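Local coordinates for protein pullulanase (Klebsiella oxytoca, PDB 2YOC) that hydrolyses alpha-1,6-glucosidic linkages in pullulan and related branched glucans, as a bacterial glycosyl hydrolase exported by type 2 secretion, at residues P466-A471 with Y547-Y552; H551-E556 with A651-D656; N594-A599 with C631-A636. All coordinates share one frame; numbering follows the deposited sequence.

Interaction 1 (P466-A471 with Y547-Y552). With CA (calcium ion), chain K.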
ATOM      1  N   PRO B 466     -26.611  30.017 -16.556  1.00 65.38           N
ATOM      2  CA  PRO B 466     -28.021  30.418 -16.349  1.00 65.37           C
ATOM      3  C   PRO B 466     -28.789  31.302 -17.337  1.00 68.36           C
ATOM      4  O   PRO B 466     -28.483  32.487 -17.496  1.00 71.50           O
ATOM      5  CB  PRO B 466     -28.038  30.908 -14.905  1.00 67.46           C
ATOM      6  CG  PRO B 466     -26.926  30.132 -14.235  1.00 70.94           C
ATOM      7  CD  PRO B 466     -26.072  29.459 -15.303  1.00 65.91           C
ATOM      8  N   VAL B 467     -29.760  30.680 -18.033  1.00 59.98           N
ATOM      9  CA  VAL B 467     -30.690  31.293 -18.994  1.00 58.06           C
ATOM     10  C   VAL B 467     -32.148  31.069 -18.593  1.00 60.48           C
ATOM     11  O   VAL B 467     -33.061  31.403 -19.348  1.00 60.15           O
ATOM     12  CB  VAL B 467     -30.435  30.999 -20.494  1.00 61.64           C
ATOM     13  CG1 VAL B 467     -29.173  31.687 -20.986  1.00 62.40           C
ATOM     14  CG2 VAL B 467     -30.414  29.505 -20.802  1.00 60.45           C
ATOM     15  N   PHE B 468     -32.370  30.498 -17.401  1.00 56.82           N
ATOM     16  CA  PHE B 468     -33.701  30.390 -16.812  1.00 57.81           C
ATOM     17  C   PHE B 468     -33.964  31.760 -16.099  1.00 67.50           C
ATOM     18  O   PHE B 468     -33.109  32.652 -16.133  1.00 68.21           O
ATOM     19  CB  PHE B 468     -33.779  29.208 -15.823  1.00 58.39           C
ATOM     20  CG  PHE B 468     -32.712  29.210 -14.759  1.00 59.52           C
ATOM     21  CD1 PHE B 468     -32.862  29.963 -13.606  1.00 63.66           C
ATOM     22  CD2 PHE B 468     -31.551  28.460 -14.911  1.00 61.54           C
ATOM     23  CE1 PHE B 468     -31.855  29.988 -12.631  1.00 64.68           C
ATOM     24  CE2 PHE B 468     -30.544  28.481 -13.938  1.00 63.59           C
ATOM     25  CZ  PHE B 468     -30.707  29.237 -12.801  1.00 62.65           C
ATOM     26  N   ASP B 469     -35.094  31.921 -15.420  1.00 66.33           N
ATOM     27  CA  ASP B 469     -35.319  33.204 -14.766  1.00 67.08           C
ATOM     28  C   ASP B 469     -34.483  33.489 -13.495  1.00 69.59           C
ATOM     29  O   ASP B 469     -34.819  33.029 -12.398  1.00 67.13           O
ATOM     30  CB  ASP B 469     -36.811  33.541 -14.628  1.00 69.47           C
ATOM     31  CG  ASP B 469     -37.064  34.838 -13.890  1.00 76.54           C
ATOM     32  OD1 ASP B 469     -36.358  35.840 -14.187  1.00 75.61           O
ATOM     33  OD2 ASP B 469     -37.964  34.857 -13.018  1.00 82.76           O
ATOM     34  N   LEU B 470     -33.388  34.269 -13.667  1.00 68.19           N
ATOM     35  CA  LEU B 470     -32.527  34.662 -12.547  1.00 68.42           C
ATOM     36  C   LEU B 470     -33.122  35.836 -11.856  1.00 74.58           C
ATOM     37  O   LEU B 470     -33.910  36.572 -12.449  1.00 75.96           O
ATOM     38  CB  LEU B 470     -31.052  34.915 -12.907  1.00 68.36           C
ATOM     39  CG  LEU B 470     -30.743  35.432 -14.299  1.00 73.57           C
ATOM     40  CD1 LEU B 470     -29.729  36.547 -14.262  1.00 74.81           C
ATOM     41  CD2 LEU B 470     -30.273  34.309 -15.202  1.00 75.11           C
ATOM     42  N   ALA B 471     -32.789  35.982 -10.586  1.00 71.85           N
ATOM     43  CA  ALA B 471     -33.288  37.026  -9.713  1.00 73.51           C
ATOM     44  C   ALA B 471     -32.380  38.259  -9.658  1.00 79.73           C
ATOM     45  O   ALA B 471     -32.873  39.381  -9.521  1.00 81.12           O
ATOM     46  CB  ALA B 471     -33.465  36.450  -8.311  1.00 74.21           C
ATOM     47  N   TYR B 547     -26.783  32.104 -11.032  1.00 66.96           N
ATOM     48  CA  TYR B 547     -27.032  30.941 -10.165  1.00 63.42           C
ATOM     49  C   TYR B 547     -27.885  31.357  -8.931  1.00 69.07           C
ATOM     50  O   TYR B 547     -27.525  31.106  -7.768  1.00 68.66           O
ATOM     51  CB  TYR B 547     -25.690  30.279  -9.791  1.00 61.92           C
ATOM     52  CG  TYR B 547     -24.933  29.692 -10.975  1.00 60.82           C
ATOM     53  CD1 TYR B 547     -25.136  28.378 -11.373  1.00 59.40           C
ATOM     54  CD2 TYR B 547     -23.972  30.438 -11.664  1.00 63.59           C
ATOM     55  CE1 TYR B 547     -24.428  27.826 -12.440  1.00 59.10           C
ATOM     56  CE2 TYR B 547     -23.260  29.894 -12.742  1.00 62.09           C
ATOM     57  CZ  TYR B 547     -23.487  28.585 -13.119  1.00 60.08           C
ATOM     58  OH  TYR B 547     -22.826  28.052 -14.194  1.00 53.74           O
ATOM     59  N   ASP B 548     -29.026  32.032  -9.219  1.00 67.68           N
ATOM     60  CA  ASP B 548     -29.988  32.630  -8.281  1.00 68.53           C
ATOM     61  C   ASP B 548     -31.393  32.447  -8.873  1.00 71.48           C
ATOM     62  O   ASP B 548     -31.958  33.372  -9.477  1.00 70.70           O
ATOM     63  CB  ASP B 548     -29.658  34.127  -8.101  1.00 72.46           C
ATOM     64  CG  ASP B 548     -28.173  34.399  -7.869  1.00 89.66           C
ATOM     65  OD1 ASP B 548     -27.686  34.104  -6.748  1.00 92.40           O
ATOM     66  OD2 ASP B 548     -27.476  34.821  -8.842  1.00 90.52           O
ATOM     67  N   PRO B 549     -31.962  31.226  -8.761  1.00 68.10           N
ATOM     68  CA  PRO B 549     -33.280  30.974  -9.388  1.00 67.38           C
ATOM     69  C   PRO B 549     -34.457  31.730  -8.811  1.00 68.20           C
ATOM     70  O   PRO B 549     -34.698  31.673  -7.600  1.00 69.15           O
ATOM     71  CB  PRO B 549     -33.486  29.464  -9.220  1.00 68.58           C
ATOM     72  CG  PRO B 549     -32.156  28.906  -8.815  1.00 72.66           C
ATOM     73  CD  PRO B 549     -31.425  30.005  -8.119  1.00 68.70           C
ATOM     74  N   PHE B 550     -35.202  32.420  -9.687  1.00 62.05           N
ATOM     75  CA  PHE B 550     -36.456  33.125  -9.347  1.00 60.38           C
ATOM     76  C   PHE B 550     -37.608  32.184  -9.799  1.00 62.65           C
ATOM     77  O   PHE B 550     -38.411  31.728  -8.964  1.00 61.53           O
ATOM     78  CB  PHE B 550     -36.526  34.484 -10.066  1.00 61.56           C
ATOM     79  CG  PHE B 550     -37.421  35.533  -9.459  1.00 63.67           C
ATOM     80  CD1 PHE B 550     -38.336  35.210  -8.453  1.00 66.61           C
ATOM     81  CD2 PHE B 550     -37.368  36.845  -9.898  1.00 65.58           C
ATOM     82  CE1 PHE B 550     -39.181  36.188  -7.905  1.00 67.14           C
ATOM     83  CE2 PHE B 550     -38.206  37.816  -9.338  1.00 68.53           C
ATOM     84  CZ  PHE B 550     -39.097  37.481  -8.339  1.00 65.87           C
ATOM     85  N   HIS B 551     -37.624  31.838 -11.116  1.00 57.69           N
ATOM     86  CA  HIS B 551     -38.569  30.898 -11.727  1.00 56.53           C
ATOM     87  C   HIS B 551     -37.762  29.903 -12.571  1.00 58.76           C
ATOM     88  O   HIS B 551     -36.947  30.304 -13.411  1.00 58.13           O
ATOM     89  CB  HIS B 551     -39.636  31.630 -12.553  1.00 58.15           C
ATOM     90  CG  HIS B 551     -40.506  32.557 -11.742  1.00 63.06           C
ATOM     91  ND1 HIS B 551     -40.098  33.834 -11.429  1.00 65.76           N
ATOM     92  CD2 HIS B 551     -41.740  32.365 -11.216  1.00 65.07           C
ATOM     93  CE1 HIS B 551     -41.087  34.374 -10.731  1.00 65.57           C
ATOM     94  NE2 HIS B 551     -42.093  33.531 -10.579  1.00 65.63           N
ATOM     95  N   TYR B 552     -37.933  28.614 -12.302  1.00 53.33           N
ATOM     96  CA  TYR B 552     -37.172  27.582 -12.981  1.00 51.74           C
ATOM     97  C   TYR B 552     -37.509  27.339 -14.435  1.00 57.32           C
ATOM     98  O   TYR B 552     -36.667  26.802 -15.171  1.00 56.60           O
ATOM     99  CB  TYR B 552     -37.356  26.271 -12.243  1.00 52.46           C
ATOM    100  CG  TYR B 552     -36.790  26.270 -10.850  1.00 56.75           C
ATOM    101  CD1 TYR B 552     -35.414  26.291 -10.635  1.00 59.18           C
ATOM    102  CD2 TYR B 552     -37.622  26.197  -9.738  1.00 58.74           C
ATOM    103  CE1 TYR B 552     -34.878  26.239  -9.347  1.00 59.79           C
ATOM    104  CE2 TYR B 552     -37.097  26.134  -8.444  1.00 60.09           C
ATOM    105  CZ  TYR B 552     -35.721  26.165  -8.257  1.00 69.70           C
ATOM    106  OH  TYR B 552     -35.181  26.093  -7.003  1.00 76.85           O
TER
HETATM  107 CA    CA K2075     -35.227  37.840 -14.011  1.00 58.04          CA
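Strand 468-470 pairs antiparallel with the chain at 547-552. Asp469 faces His551 as a hydrogen-bonded pair and Leu470 faces Pro549 as a non-hydrogen-bonded one, the register slipping by one residue in a beta bulge. Asp469 O takes the N-H of Phe550 N at 2.8 Å and, weakly, that of His551 N; beyond the bulge, Ala471 N reaches Asp548 O at 3.0 Å. Proline, with no N-H to offer, suits the non-hydrogen-bonded place. With CG anti to the backbone N (chi1 177°), Asp469 lays its carboxylate beside the His551 imidazole, the two planes only 18° apart. Asp469 OD2 is met nearly along the C-O bond by His551 ND1 at 2.9 Å and also bonds Ser376, while OD1 binds calcium at 2.3 Å. Leu470 O also binds the calcium ion, at 2.4 Å; Glu475 and Glu556 supply the other ligands. Phe468 CE1 meets Pro549 CB at 3.8 Å. At the far end Pro466 CG sits over the centre of the Tyr547 ring, a CH-pi contact 3.6 Å from the centroid. Metal on one oxygen and imidazole N-H on the other would favour an ionised Asp469; His551, in the second shell, would help fix the rotation of its carboxylate.

Interaction 2 (H551-E556 with A651-D656). With CA (calcium ion), chain K.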
ATOM      1  N   HIS B 551     -37.624  31.838 -11.116  1.00 57.69           N
ATOM      2  CA  HIS B 551     -38.569  30.898 -11.727  1.00 56.53           C
ATOM      3  C   HIS B 551     -37.762  29.903 -12.571  1.00 58.76           C
ATOM      4  O   HIS B 551     -36.947  30.304 -13.411  1.00 58.13           O
ATOM      5  CB  HIS B 551     -39.636  31.630 -12.553  1.00 58.15           C
ATOM      6  CG  HIS B 551     -40.506  32.557 -11.742  1.00 63.06           C
ATOM      7  ND1 HIS B 551     -40.098  33.834 -11.429  1.00 65.76           N
ATOM      8  CD2 HIS B 551     -41.740  32.365 -11.216  1.00 65.07           C
ATOM      9  CE1 HIS B 551     -41.087  34.374 -10.731  1.00 65.57           C
ATOM     10  NE2 HIS B 551     -42.093  33.531 -10.579  1.00 65.63           N
ATOM     11  N   TYR B 552     -37.933  28.614 -12.302  1.00 53.33           N
ATOM     12  CA  TYR B 552     -37.172  27.582 -12.981  1.00 51.74           C
ATOM     13  C   TYR B 552     -37.509  27.339 -14.435  1.00 57.32           C
ATOM     14  O   TYR B 552     -36.667  26.802 -15.171  1.00 56.60           O
ATOM     15  CB  TYR B 552     -37.356  26.271 -12.243  1.00 52.46           C
ATOM     16  CG  TYR B 552     -36.790  26.270 -10.850  1.00 56.75           C
ATOM     17  CD1 TYR B 552     -35.414  26.291 -10.635  1.00 59.18           C
ATOM     18  CD2 TYR B 552     -37.622  26.197  -9.738  1.00 58.74           C
ATOM     19  CE1 TYR B 552     -34.878  26.239  -9.347  1.00 59.79           C
ATOM     20  CE2 TYR B 552     -37.097  26.134  -8.444  1.00 60.09           C
ATOM     21  CZ  TYR B 552     -35.721  26.165  -8.257  1.00 69.70           C
ATOM     22  OH  TYR B 552     -35.181  26.093  -7.003  1.00 76.85           O
ATOM     23  N   THR B 553     -38.758  27.627 -14.833  1.00 55.27           N
ATOM     24  CA  THR B 553     -39.243  27.252 -16.159  1.00 54.50           C
ATOM     25  C   THR B 553     -39.616  28.416 -17.099  1.00 55.50           C
ATOM     26  O   THR B 553     -40.514  28.313 -17.952  1.00 55.33           O
ATOM     27  CB  THR B 553     -40.257  26.096 -16.010  1.00 63.32           C
ATOM     28  OG1 THR B 553     -40.028  25.400 -14.771  1.00 57.11           O
ATOM     29  CG2 THR B 553     -40.168  25.127 -17.137  1.00 60.77           C
ATOM     30  N   VAL B 554     -38.922  29.527 -16.939  1.00 50.00           N
ATOM     31  CA  VAL B 554     -39.102  30.692 -17.800  1.00 49.55           C
ATOM     32  C   VAL B 554     -37.706  31.159 -18.182  1.00 58.63           C
ATOM     33  O   VAL B 554     -36.820  31.189 -17.311  1.00 60.30           O
ATOM     34  CB  VAL B 554     -39.885  31.870 -17.157  1.00 51.45           C
ATOM     35  CG1 VAL B 554     -40.247  32.919 -18.199  1.00 51.46           C
ATOM     36  CG2 VAL B 554     -41.132  31.404 -16.434  1.00 51.26           C
ATOM     37  N   PRO B 555     -37.476  31.588 -19.436  1.00 55.06           N
ATOM     38  CA  PRO B 555     -36.160  32.150 -19.775  1.00 55.53           C
ATOM     39  C   PRO B 555     -35.925  33.453 -19.023  1.00 64.65           C
ATOM     40  O   PRO B 555     -36.893  34.108 -18.618  1.00 66.33           O
ATOM     41  CB  PRO B 555     -36.287  32.481 -21.264  1.00 57.12           C
ATOM     42  CG  PRO B 555     -37.442  31.686 -21.747  1.00 61.02           C
ATOM     43  CD  PRO B 555     -38.377  31.586 -20.597  1.00 56.63           C
ATOM     44  N   GLU B 556     -34.648  33.850 -18.861  1.00 62.23           N
ATOM     45  CA  GLU B 556     -34.304  35.137 -18.269  1.00 63.12           C
ATOM     46  C   GLU B 556     -34.768  36.279 -19.238  1.00 69.96           C
ATOM     47  O   GLU B 556     -34.597  36.175 -20.455  1.00 69.48           O
ATOM     48  CB  GLU B 556     -32.792  35.211 -18.001  1.00 64.00           C
ATOM     49  CG  GLU B 556     -32.266  36.591 -17.604  1.00 72.85           C
ATOM     50  CD  GLU B 556     -32.875  37.281 -16.395  1.00 79.33           C
ATOM     51  OE1 GLU B 556     -33.641  36.661 -15.617  1.00 58.79           O
ATOM     52  OE2 GLU B 556     -32.517  38.460 -16.197  1.00 78.67           O
ATOM     53  N   ALA B 651     -38.951  18.803 -18.451  1.00 45.08           N
ATOM     54  CA  ALA B 651     -39.824  18.393 -19.572  1.00 43.40           C
ATOM     55  C   ALA B 651     -40.008  19.552 -20.535  1.00 46.59           C
ATOM     56  O   ALA B 651     -39.757  19.386 -21.722  1.00 46.92           O
ATOM     57  CB  ALA B 651     -41.174  17.904 -19.058  1.00 43.48           C
ATOM     58  N   VAL B 652     -40.378  20.738 -20.013  1.00 41.88           N
ATOM     59  CA  VAL B 652     -40.560  21.946 -20.806  1.00 42.14           C
ATOM     60  C   VAL B 652     -39.274  22.334 -21.582  1.00 47.26           C
ATOM     61  O   VAL B 652     -39.332  22.535 -22.804  1.00 46.40           O
ATOM     62  CB  VAL B 652     -41.105  23.089 -19.929  1.00 46.45           C
ATOM     63  CG1 VAL B 652     -41.033  24.427 -20.634  1.00 46.53           C
ATOM     64  CG2 VAL B 652     -42.533  22.804 -19.488  1.00 47.17           C
ATOM     65  N   TRP B 653     -38.121  22.406 -20.896  1.00 45.92           N
ATOM     66  CA  TRP B 653     -36.880  22.769 -21.585  1.00 47.51           C
ATOM     67  C   TRP B 653     -36.539  21.718 -22.637  1.00 53.01           C
ATOM     68  O   TRP B 653     -36.055  22.063 -23.722  1.00 53.20           O
ATOM     69  CB  TRP B 653     -35.723  22.968 -20.605  1.00 46.81           C
ATOM     70  CG  TRP B 653     -35.955  24.035 -19.570  1.00 48.97           C
ATOM     71  CD1 TRP B 653     -36.178  23.850 -18.236  1.00 51.81           C
ATOM     72  CD2 TRP B 653     -35.982  25.457 -19.788  1.00 49.78           C
ATOM     73  NE1 TRP B 653     -36.281  25.071 -17.600  1.00 52.27           N
ATOM     74  CE2 TRP B 653     -36.176  26.071 -18.531  1.00 54.08           C
ATOM     75  CE3 TRP B 653     -35.828  26.275 -20.922  1.00 51.72           C
ATOM     76  CZ2 TRP B 653     -36.235  27.462 -18.384  1.00 54.20           C
ATOM     77  CZ3 TRP B 653     -35.851  27.656 -20.766  1.00 53.23           C
ATOM     78  CH2 TRP B 653     -36.073  28.233 -19.518  1.00 54.09           C
ATOM     79  N   THR B 654     -36.876  20.444 -22.346  1.00 49.44           N
ATOM     80  CA  THR B 654     -36.664  19.335 -23.269  1.00 48.62           C
ATOM     81  C   THR B 654     -37.492  19.460 -24.546  1.00 52.93           C
ATOM     82  O   THR B 654     -36.860  19.652 -25.586  1.00 55.26           O
ATOM     83  CB  THR B 654     -36.690  17.984 -22.562  1.00 50.32           C
ATOM     84  OG1 THR B 654     -35.803  18.054 -21.458  1.00 50.33           O
ATOM     85  CG2 THR B 654     -36.238  16.861 -23.449  1.00 42.46           C
ATOM     86  N   THR B 655     -38.856  19.404 -24.488  1.00 47.44           N
ATOM     87  CA  THR B 655     -39.696  19.525 -25.693  1.00 48.37           C
ATOM     88  C   THR B 655     -40.078  20.885 -26.187  1.00 55.06           C
ATOM     89  O   THR B 655     -40.201  21.061 -27.409  1.00 57.49           O
ATOM     90  CB  THR B 655     -40.910  18.593 -25.765  1.00 58.71           C
ATOM     91  OG1 THR B 655     -41.602  18.540 -24.522  1.00 53.37           O
ATOM     92  CG2 THR B 655     -40.555  17.237 -26.321  1.00 60.04           C
ATOM     93  N   ASP B 656     -40.327  21.831 -25.295  1.00 50.46           N
ATOM     94  CA  ASP B 656     -40.735  23.135 -25.790  1.00 50.80           C
ATOM     95  C   ASP B 656     -39.540  23.998 -26.204  1.00 52.88           C
ATOM     96  O   ASP B 656     -39.621  24.757 -27.173  1.00 52.02           O
ATOM     97  CB  ASP B 656     -41.693  23.794 -24.805  1.00 53.65           C
ATOM     98  CG  ASP B 656     -42.885  22.881 -24.487  1.00 67.07           C
ATOM     99  OD1 ASP B 656     -43.557  22.407 -25.444  1.00 68.30           O
ATOM    100  OD2 ASP B 656     -43.147  22.641 -23.287  1.00 68.28           O
TER
HETATM  101 CA    CA K2075     -35.227  37.840 -14.011  1.00 58.04          CA
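Thr553 and Val652 mark the closest backbone approach, CA to CA 7.2 Å, where the chain turning its corner at 552-554 runs up against the C-terminal part of helix 640-655. That gap is too wide for backbone pairing, and the indole of Trp653 bridges it. Its CG lies anti to the carbonyl carbon (chi1 -59°), and from there the ring extends toward 551-556 and meets it with its edge. Trp653 NE1 donates to Tyr552 O over 3.0 Å, with an N-H...O angle of 140°; the oxygen lies in the indole plane, and the donor is tilted 16° from the carbonyl plane. Farther round the same edge, Trp653 CH2 comes within 3.6 Å of Pro555 N and touches the Val554 carbonyl carbon, while Pro555 CD adds an apolar contact. Tryptophan suits this place because one large flat side chain brings both an N-H for a carbonyl at the corner and a hydrocarbon edge for the turning backbone beyond it. Its side chain also touches Phe468 and Phe662 of the barrel strand 661-664.

Beside the indole, Thr553 CG2 rests against Val652 CB at 3.6 Å, the two side chains crossing obliquely. Threonine serves two partners: the methyl meets the branched valine, and OG1 hydrogen-bonds Ser649 OG one turn earlier on the helix. Where the chain leads away from the helix, Glu556 OE1 binds calcium at 2.5 Å, and its OE2 bonds Ser558. Packing of this kind belongs to the (beta/alpha)8 barrel of the alpha-amylase superfamily: helix 640-655 follows the third barrel strand, 586-591, and precedes the fourth, 661-664, in sequence, and here it meets the long, calcium-binding connection between the second and third.

Interaction 3 (N594-A599 with C631-A636)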
ATOM      1  N   ASN B 594     -30.713  22.978  -6.826  1.00 61.28           N
ATOM      2  CA  ASN B 594     -30.204  22.789  -5.459  1.00 61.63           C
ATOM      3  C   ASN B 594     -30.650  23.839  -4.442  1.00 70.63           C
ATOM      4  O   ASN B 594     -30.762  23.528  -3.249  1.00 72.51           O
ATOM      5  CB  ASN B 594     -28.694  22.582  -5.448  1.00 58.22           C
ATOM      6  CG  ASN B 594     -27.925  23.784  -5.891  1.00 75.13           C
ATOM      7  OD1 ASN B 594     -27.854  24.793  -5.189  1.00 76.69           O
ATOM      8  ND2 ASN B 594     -27.334  23.712  -7.066  1.00 62.24           N
ATOM      9  N   HIS B 595     -30.938  25.060  -4.923  1.00 67.43           N
ATOM     10  CA  HIS B 595     -31.379  26.158  -4.088  1.00 67.91           C
ATOM     11  C   HIS B 595     -32.392  27.047  -4.802  1.00 74.84           C
ATOM     12  O   HIS B 595     -32.580  26.949  -6.015  1.00 75.15           O
ATOM     13  CB  HIS B 595     -30.169  26.994  -3.613  1.00 68.30           C
ATOM     14  CG  HIS B 595     -29.472  27.833  -4.671  1.00 71.49           C
ATOM     15  ND1 HIS B 595     -28.365  27.357  -5.367  1.00 72.41           N
ATOM     16  CD2 HIS B 595     -29.673  29.125  -5.030  1.00 73.68           C
ATOM     17  CE1 HIS B 595     -27.968  28.349  -6.148  1.00 72.01           C
ATOM     18  NE2 HIS B 595     -28.732  29.428  -5.996  1.00 73.07           N
ATOM     19  N   THR B 596     -33.033  27.919  -4.033  1.00 72.74           N
ATOM     20  CA  THR B 596     -33.930  28.964  -4.495  1.00 74.01           C
ATOM     21  C   THR B 596     -33.179  30.249  -4.139  1.00 81.02           C
ATOM     22  O   THR B 596     -32.297  30.179  -3.266  1.00 82.16           O
ATOM     23  CB  THR B 596     -35.264  28.878  -3.762  1.00 84.48           C
ATOM     24  OG1 THR B 596     -35.060  29.018  -2.347  1.00 81.83           O
ATOM     25  CG2 THR B 596     -36.014  27.590  -4.079  1.00 82.64           C
ATOM     26  N   ASN B 597     -33.476  31.406  -4.791  1.00 76.57           N
ATOM     27  CA  ASN B 597     -32.745  32.628  -4.448  1.00 76.37           C
ATOM     28  C   ASN B 597     -33.064  33.133  -3.005  1.00 82.10           C
ATOM     29  O   ASN B 597     -32.198  33.734  -2.359  1.00 83.48           O
ATOM     30  CB  ASN B 597     -32.912  33.709  -5.514  1.00 72.51           C
ATOM     31  CG  ASN B 597     -32.209  35.001  -5.202  1.00 77.68           C
ATOM     32  OD1 ASN B 597     -30.992  35.145  -5.324  1.00 87.35           O
ATOM     33  ND2 ASN B 597     -32.963  35.964  -4.774  1.00 61.52           N
ATOM     34  N   ALA B 598     -34.283  32.822  -2.494  1.00 76.56           N
ATOM     35  CA  ALA B 598     -34.780  33.206  -1.169  1.00 74.83           C
ATOM     36  C   ALA B 598     -35.941  32.321  -0.670  1.00 74.92           C
ATOM     37  O   ALA B 598     -36.507  31.507  -1.419  1.00 73.96           O
ATOM     38  CB  ALA B 598     -35.217  34.652  -1.194  1.00 76.51           C
ATOM     39  N   ALA B 599     -36.270  32.490   0.621  1.00 69.23           N
ATOM     40  CA  ALA B 599     -37.357  31.825   1.333  1.00 68.43           C
ATOM     41  C   ALA B 599     -37.964  32.844   2.309  1.00 76.62           C
ATOM     42  O   ALA B 599     -37.590  34.018   2.273  1.00 76.25           O
ATOM     43  CB  ALA B 599     -36.834  30.604   2.070  1.00 67.42           C
ATOM     44  N   CYS B 631     -25.055  27.861  -0.505  1.00 81.24           N
ATOM     45  CA  CYS B 631     -25.087  29.326  -0.409  1.00 83.76           C
ATOM     46  C   CYS B 631     -26.579  29.429  -0.252  1.00 90.24           C
ATOM     47  O   CYS B 631     -27.298  28.423  -0.391  1.00 91.16           O
ATOM     48  CB  CYS B 631     -24.681  30.003  -1.727  1.00 85.28           C
ATOM     49  SG  CYS B 631     -25.929  29.857  -3.073  1.00 89.95           S
ATOM     50  N   CYS B 632     -27.079  30.636  -0.217  1.00 86.49           N
ATOM     51  CA  CYS B 632     -28.500  30.842  -0.438  1.00 85.67           C
ATOM     52  C   CYS B 632     -29.508  29.940   0.331  1.00 81.71           C
ATOM     53  O   CYS B 632     -29.291  29.627   1.502  1.00 80.57           O
ATOM     54  CB  CYS B 632     -28.745  30.829  -1.950  1.00 86.73           C
ATOM     55  SG  CYS B 632     -27.312  31.381  -2.926  1.00 91.35           S
ATOM     56  N   SER B 633     -30.611  29.558  -0.320  1.00 73.36           N
ATOM     57  CA  SER B 633     -31.696  28.827   0.314  1.00 71.06           C
ATOM     58  C   SER B 633     -31.854  27.420  -0.198  1.00 66.64           C
ATOM     59  O   SER B 633     -32.519  27.180  -1.201  1.00 64.69           O
ATOM     60  CB  SER B 633     -32.990  29.635   0.219  1.00 78.00           C
ATOM     61  OG  SER B 633     -32.787  30.956   0.708  1.00 91.23           O
ATOM     62  N   ASP B 634     -31.230  26.490   0.510  1.00 60.14           N
ATOM     63  CA  ASP B 634     -31.225  25.077   0.168  1.00 59.31           C
ATOM     64  C   ASP B 634     -32.617  24.513  -0.104  1.00 61.64           C
ATOM     65  O   ASP B 634     -33.466  24.499   0.785  1.00 60.44           O
ATOM     66  CB  ASP B 634     -30.534  24.226   1.269  1.00 60.75           C
ATOM     67  CG  ASP B 634     -29.040  24.447   1.525  1.00 62.68           C
ATOM     68  OD1 ASP B 634     -28.450  25.373   0.903  1.00 57.48           O
ATOM     69  OD2 ASP B 634     -28.469  23.712   2.376  1.00 70.24           O
ATOM     70  N   SER B 635     -32.830  24.024  -1.338  1.00 57.54           N
ATOM     71  CA  SER B 635     -34.061  23.383  -1.747  1.00 55.45           C
ATOM     72  C   SER B 635     -34.035  21.933  -1.278  1.00 56.96           C
ATOM     73  O   SER B 635     -32.974  21.432  -0.881  1.00 55.00           O
ATOM     74  CB  SER B 635     -34.185  23.447  -3.257  1.00 57.17           C
ATOM     75  OG  SER B 635     -33.253  22.576  -3.867  1.00 58.24           O
ATOM     76  N   ALA B 636     -35.185  21.251  -1.351  1.00 53.99           N
ATOM     77  CA  ALA B 636     -35.318  19.869  -0.917  1.00 54.00           C
ATOM     78  C   ALA B 636     -35.755  18.960  -2.037  1.00 58.28           C
ATOM     79  O   ALA B 636     -36.914  18.525  -2.043  1.00 59.75           O
ATOM     80  CB  ALA B 636     -36.287  19.763   0.254  1.00 55.33           C
TER
HETATM   81  O   HOH W   1     -30.668  33.051  -0.454  1.00 67.64           O
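Cys631 places its SG over the centre of the His595 imidazole, 4.0 Å from the ring centroid. The sulfur is bonded to that of the next residue, Cys632, making a vicinal disulfide, an eight-membered ring closed between neighbours in sequence. Cys632 SG lies over the same face but farther from the normal, and Cys632 CB reaches the ring at His595 CD2, 3.6 Å away. The polarisable S-S unit thus forms a compact lid for a flat aromatic ring. His595 CG occupies the crowded position between the backbone N and the carbonyl carbon (chi1 71°), and the ring is held at both nitrogens: ND1 donates to Asn594 OD1 at 2.6 Å, and NE2 bonds Tyr547 O.

Ser633 begins the paired part, a two-stranded antiparallel sheet of 595-596 with 633-634. Its carbonyl O takes the N-H of Thr596 N at 3.0 Å; the return bond from Ser633 N to Thr596 O is weak. His595 closes the Tyr-Asn-His of the first conserved region of the alpha-amylase family, which follows barrel strand 586-591. Asn594 ND2 bonds Asp665, which stands at the position that usually carries the nucleophile in that family. Ser633 OG, small and polar, comes close to Ala598 CA and shares a water with Asn597 O, which accepts from that water.

Asp634 is paired with His595 without hydrogen bonds, and their side chains diverge. Its carboxylate turns instead to its own loop, to Ala629 N and Thr630 OG1. Ser635 points back across the contact: its N donates to Asn594 O at 2.9 Å. The hydroxyl OG lies 2.7 Å from that same Asn594 O and also within hydrogen-bonding reach of Tyr593 O, two carbonyls for one proton.

How the interactions relate
Residues His551 and Tyr552 belong to both interaction 1 and interaction 2, whose centres lie 11 Å apart. The calcium ion joins them as well, Glu556 adding a ligand to those from strand 468-470, and Val467 O and Glu556 N, 3.0 Å apart, probably add a backbone bond. Interaction 3 is 12 Å from interaction 1, centre to centre, and tied to it chiefly at His595: NE2 is 2.7 Å from Tyr547 O, and His595 O is 2.9 Å from Tyr552 OH. Asp548 also packs beside Asn597. Metal site and disulfide-bearing strand pair thus meet on the 547-552 segment. Interaction 3 adjoins the likely active-site end of the barrel through Asn594; interaction 2, its centre 19 Å from that of interaction 3, packs helix 640-655, outside the barrel.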